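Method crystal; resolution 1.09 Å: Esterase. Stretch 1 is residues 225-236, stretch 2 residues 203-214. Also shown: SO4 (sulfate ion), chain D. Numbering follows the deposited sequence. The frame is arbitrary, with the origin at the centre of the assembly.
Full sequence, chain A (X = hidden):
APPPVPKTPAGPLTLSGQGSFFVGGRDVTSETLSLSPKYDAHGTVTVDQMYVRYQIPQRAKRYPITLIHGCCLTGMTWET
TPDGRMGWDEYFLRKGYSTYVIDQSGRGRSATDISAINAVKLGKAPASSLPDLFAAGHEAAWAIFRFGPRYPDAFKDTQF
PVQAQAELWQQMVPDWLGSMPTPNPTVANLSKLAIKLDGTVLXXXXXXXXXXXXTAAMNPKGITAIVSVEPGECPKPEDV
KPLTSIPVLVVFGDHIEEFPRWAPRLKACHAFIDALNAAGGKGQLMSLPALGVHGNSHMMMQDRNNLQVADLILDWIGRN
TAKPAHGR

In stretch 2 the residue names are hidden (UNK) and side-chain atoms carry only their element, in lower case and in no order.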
# COMPACT_ATOMS: atom_id res chain seq x y z
N ALA A 225 -12.18 -7.96 21.07
CA ALA A 225 -11.18 -8.91 21.51
C ALA A 225 -9.84 -8.49 20.90
O ALA A 225 -9.83 -7.73 19.93
CB ALA A 225 -11.52 -10.33 21.06
N ILE A 226 -8.76 -8.98 21.47
CA ILE A 226 -7.42 -8.68 20.98
C ILE A 226 -6.66 -9.98 20.78
O ILE A 226 -6.64 -10.81 21.69
CB ILE A 226 -6.65 -7.76 21.95
CG1 ILE A 226 -7.36 -6.42 22.10
CG2 ILE A 226 -5.19 -7.63 21.54
CD1 ILE A 226 -6.83 -5.56 23.22
N VAL A 227 -6.03 -10.10 19.62
CA VAL A 227 -5.12 -11.18 19.30
C VAL A 227 -3.77 -10.55 18.99
O VAL A 227 -3.71 -9.67 18.13
CB VAL A 227 -5.59 -12.05 18.13
CG1 VAL A 227 -4.57 -13.13 17.80
CG2 VAL A 227 -6.97 -12.64 18.39
N SER A 228 -2.71 -10.95 19.68
CA SER A 228 -1.39 -10.36 19.44
C SER A 228 -0.43 -11.49 19.12
O SER A 228 -0.22 -12.37 19.96
CB SER A 228 -1.02 -9.52 20.66
OG SER A 228 0.16 -8.77 20.55
N VAL A 229 0.16 -11.46 17.93
CA VAL A 229 1.11 -12.46 17.47
C VAL A 229 2.53 -12.01 17.78
O VAL A 229 2.97 -10.98 17.23
CB VAL A 229 0.92 -12.72 15.97
CG1 VAL A 229 1.94 -13.75 15.52
CG2 VAL A 229 -0.50 -13.17 15.69
N GLU A 230 3.20 -12.72 18.67
CA GLU A 230 4.57 -12.43 19.04
C GLU A 230 4.83 -10.94 19.23
O GLU A 230 5.67 -10.34 18.54
CB GLU A 230 5.58 -13.04 18.08
CG GLU A 230 5.51 -14.56 18.13
CD GLU A 230 6.71 -15.27 17.57
OE1 GLU A 230 7.62 -14.63 17.00
OE2 GLU A 230 6.73 -16.53 17.71
N PRO A 231 4.13 -10.33 20.16
CA PRO A 231 4.33 -8.91 20.43
C PRO A 231 5.74 -8.60 20.91
O PRO A 231 6.34 -9.35 21.69
CB PRO A 231 3.29 -8.58 21.50
CG PRO A 231 3.05 -9.89 22.19
CD PRO A 231 3.15 -10.92 21.10
N GLY A 232 6.23 -7.42 20.50
CA GLY A 232 7.50 -6.92 21.00
C GLY A 232 7.39 -6.58 22.47
O GLY A 232 8.36 -6.76 23.22
N GLU A 233 6.22 -6.10 22.88
CA GLU A 233 5.93 -5.84 24.28
C GLU A 233 4.47 -6.19 24.56
O GLU A 233 3.60 -5.90 23.75
CB GLU A 233 6.14 -4.36 24.60
CG GLU A 233 7.55 -3.84 24.57
CD GLU A 233 8.57 -4.56 25.42
OE1 GLU A 233 8.22 -5.09 26.49
OE2 GLU A 233 9.77 -4.62 25.05
N CYS A 234 4.22 -6.80 25.71
CA CYS A 234 2.86 -6.99 26.21
C CYS A 234 2.68 -5.89 27.26
O CYS A 234 3.65 -5.32 27.76
CB CYS A 234 2.70 -8.38 26.83
SG CYS A 234 2.35 -9.73 25.72
N PRO A 235 1.45 -5.59 27.64
CA PRO A 235 1.20 -4.67 28.74
C PRO A 235 1.85 -5.16 30.03
O PRO A 235 2.12 -6.37 30.16
CB PRO A 235 -0.32 -4.67 28.89
CG PRO A 235 -0.83 -5.10 27.57
CD PRO A 235 0.19 -6.12 27.08
N LYS A 236 2.11 -4.25 30.95
CA LYS A 236 2.64 -4.61 32.27
C LYS A 236 1.50 -5.15 33.11
O LYS A 236 0.31 -5.00 32.83
CB LYS A 236 3.26 -3.39 32.93
CG LYS A 236 4.42 -2.76 32.19
CD LYS A 236 5.58 -3.71 32.02
CE LYS A 236 6.83 -2.98 31.54
NZ LYS A 236 7.37 -2.03 32.55
N UNK A 203 -6.09 -7.61 15.62
CA UNK A 203 -5.05 -8.63 15.51
C UNK A 203 -3.77 -7.94 15.07
O UNK A 203 -3.68 -7.37 13.99
c UNK A 203 -5.48 -9.72 14.55
c UNK A 203 -3.36 -10.73 13.71
c UNK A 203 -4.60 -10.97 14.53
c UNK A 203 -5.38 -12.17 14.05
N UNK A 204 -2.77 -7.97 15.95
CA UNK A 204 -1.50 -7.29 15.73
C UNK A 204 -0.32 -8.23 15.75
O UNK A 204 -0.43 -9.43 16.01
o UNK A 204 -1.23 -6.74 18.04
c UNK A 204 -1.32 -6.17 16.75
N UNK A 205 0.87 -7.69 15.47
CA UNK A 205 2.08 -8.48 15.27
C UNK A 205 3.31 -7.70 15.68
O UNK A 205 3.54 -6.61 15.17
n UNK A 205 4.83 -11.35 13.29
c UNK A 205 4.90 -10.59 12.20
c UNK A 205 2.20 -8.83 13.76
c UNK A 205 3.31 -9.76 13.40
c UNK A 205 3.83 -10.81 14.06
n UNK A 205 3.99 -9.61 12.20
N UNK A 206 4.15 -8.25 16.56
CA UNK A 206 5.49 -7.73 16.77
C UNK A 206 5.56 -6.27 17.16
O UNK A 206 5.04 -5.98 18.25
o UNK A 206 7.69 -8.14 15.87
c UNK A 206 6.31 -8.06 15.52
N UNK A 207 6.12 -5.34 16.39
CA UNK A 207 6.11 -3.92 16.75
C UNK A 207 4.72 -3.41 17.10
O UNK A 207 4.58 -2.55 17.97
c UNK A 207 6.53 -1.63 15.60
o UNK A 207 6.00 -1.10 13.33
c UNK A 207 6.87 -1.12 14.22
n UNK A 207 8.11 -0.76 13.98
c UNK A 207 6.63 -3.15 15.53
N UNK A 208 3.69 -3.86 16.38
CA UNK A 208 2.34 -3.39 16.67
C UNK A 208 1.66 -4.26 17.71
O UNK A 208 0.49 -3.99 18.04
c UNK A 208 1.46 -3.33 15.42
o UNK A 208 1.26 -4.66 14.94
N UNK A 209 2.35 -5.25 18.26
CA UNK A 209 1.77 -6.12 19.27
C UNK A 209 1.10 -5.35 20.39
O UNK A 209 -0.01 -5.70 20.80
N UNK A 210 1.77 -4.32 20.89
CA UNK A 210 1.25 -3.53 22.00
C UNK A 210 0.12 -2.59 21.60
O UNK A 210 -0.66 -2.15 22.44
c UNK A 210 2.41 -2.74 22.64
c UNK A 210 2.04 -2.19 24.02
c UNK A 210 1.71 -3.24 25.06
c UNK A 210 2.90 -1.61 21.74
N UNK A 211 0.03 -2.24 20.30
CA UNK A 211 -0.94 -1.24 19.88
C UNK A 211 -2.36 -1.46 20.35
O UNK A 211 -2.96 -0.52 20.89
c UNK A 211 1.44 -0.04 18.39
c UNK A 211 2.53 0.47 17.69
c UNK A 211 1.30 0.36 15.65
c UNK A 211 0.24 -0.17 16.35
c UNK A 211 -0.95 -0.99 18.37
o UNK A 211 3.57 1.19 15.69
c UNK A 211 2.46 0.68 16.33
c UNK A 211 0.28 -0.41 17.72
N UNK A 212 -2.96 -2.63 20.15
CA UNK A 212 -4.36 -2.79 20.55
C UNK A 212 -4.60 -2.56 22.02
O UNK A 212 -5.68 -2.10 22.41
c UNK A 212 -4.72 -4.21 20.13
c UNK A 212 -2.45 -3.81 19.43
c UNK A 212 -3.68 -4.63 19.19
N UNK A 213 -3.62 -2.93 22.84
CA UNK A 213 -3.74 -2.73 24.28
C UNK A 213 -3.68 -1.26 24.64
O UNK A 213 -4.38 -0.80 25.54
c UNK A 213 -2.63 -4.97 24.69
c UNK A 213 -3.57 -7.18 24.96
c UNK A 213 -3.58 -5.82 25.24
c UNK A 213 -2.63 -3.50 25.00
c UNK A 213 -1.69 -5.51 23.84
c UNK A 213 -1.66 -6.86 23.56
c UNK A 213 -2.61 -7.70 24.13
N UNK A 214 -2.81 -0.50 23.94
CA UNK A 214 -2.77 0.94 24.12
C UNK A 214 -4.06 1.58 23.62
O UNK A 214 -4.58 2.53 24.22
c UNK A 214 -1.55 1.53 23.41
o UNK A 214 0.95 1.75 22.12
n UNK A 214 2.12 1.49 24.01
c UNK A 214 0.99 1.47 23.33
c UNK A 214 -0.26 1.07 24.06
S SO4 D . 9.58 -5.18 17.69
O1 SO4 D . 11.03 -5.33 18.10
O2 SO4 D . 8.99 -6.58 17.73
O3 SO4 D . 9.55 -4.63 16.31
O4 SO4 D . 8.84 -4.35 18.68
O HOH W 1 4.71 -4.49 20.65

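Position 203 carries four side-chain carbons, forked at the second. The fork lies against Val-227 CB, 3.9 Å from the branching carbon. This is Leu-203. Its CA also approaches Val-227 O at 3.1 Å, a CA-H...O contact between parallel strands.

Position 204 has one carbon and then one oxygen. That oxygen lies 3.5 Å from Ser-228 OG, on the other face of the sheet from Leu-203. It is Ser-204. Its backbone is bonded both ways: Ser-204 N donates to Val-227 O at 2.9 Å, and Ser-204 O accepts from Val-229 N at 2.9 Å.

Position 205 has one carbon leading to a five-membered ring of three carbons and two nitrogens. The edge of the ring meets Val-229 O. Only histidine fits, so this is His-205, and His-205 CD2 is 3.3 Å from Val-229 O.

Position 206 again shows one carbon and one oxygen. Its CB points away overall but still touches stretch 1. The residue is Ser-206. Ser-206 N donates to Val-229 O at 3.0 Å, Ser-206 O accepts from Gly-232 N at 2.9 Å, and Ser-206 OG donates to sulfate O2 at 2.8 Å.

Position 207 has three carbons, the third bearing one oxygen and one nitrogen. It points away and makes no contact with stretch 1. The amide identifies Gln-207; the elements alone exclude glutamate.

Position 208 has one carbon and one oxygen, also pointing away from stretch 1. This is Ser-208. It opens a type I turn that ends at position 211.

Position 209 has no side-chain atoms and is Gly-209. An ideal CB here would lie 2.3 Å from Pro-231 CB, a clash. Gly-209 O accepts a hydrogen bond from Ser-228 OG at 3.1 Å.

Position 210 has four carbons, forked at the first, with one arm two carbons long. The end of the long arm reaches Glu-233 and Pro-235. That makes it Ile-210. Ile-210 CD1 is 3.5 Å from Glu-233 O and 3.8 Å from Pro-235 CD.

Position 211 has one carbon and a six-carbon ring bearing an oxygen. It is Tyr-211, out of reach of stretch 1.

Position 212 has three carbons closing onto the backbone nitrogen. Its CB packs on Ile-226. This is Pro-212, with Pro-212 CB 3.7 Å from Ile-226 CG2.

Position 213 has one carbon and a six-carbon ring with no oxygen. Pro-235 lies over one face of the ring and Ile-226 over the opposite face. This is Phe-213. Pro-235 CG is 3.4 Å from Phe-213 CG, and Ile-226 CG2 is 3.7 Å from Phe-213 CZ.

Position 214 has three carbons, the third with one oxygen and one nitrogen. It does not touch stretch 1. It is Gln-214.

The contact has two parts. Parallel strands pair 227-229 with 203-205 through backbone hydrogen bonds, and the link from Gly-232 to Ser-206 extends the pairing into the loops. Water 1 adds a bridge, donating to Ser-206 O at 2.8 Å and accepting from Glu-233 N at 3.1 Å. Beyond the strands, Phe-213 is held between Ile-226 and Pro-235, and Gly-209 leaves room for Pro-231.

Stretch 2, residues 203-214: LSHSQSGIYPFQ
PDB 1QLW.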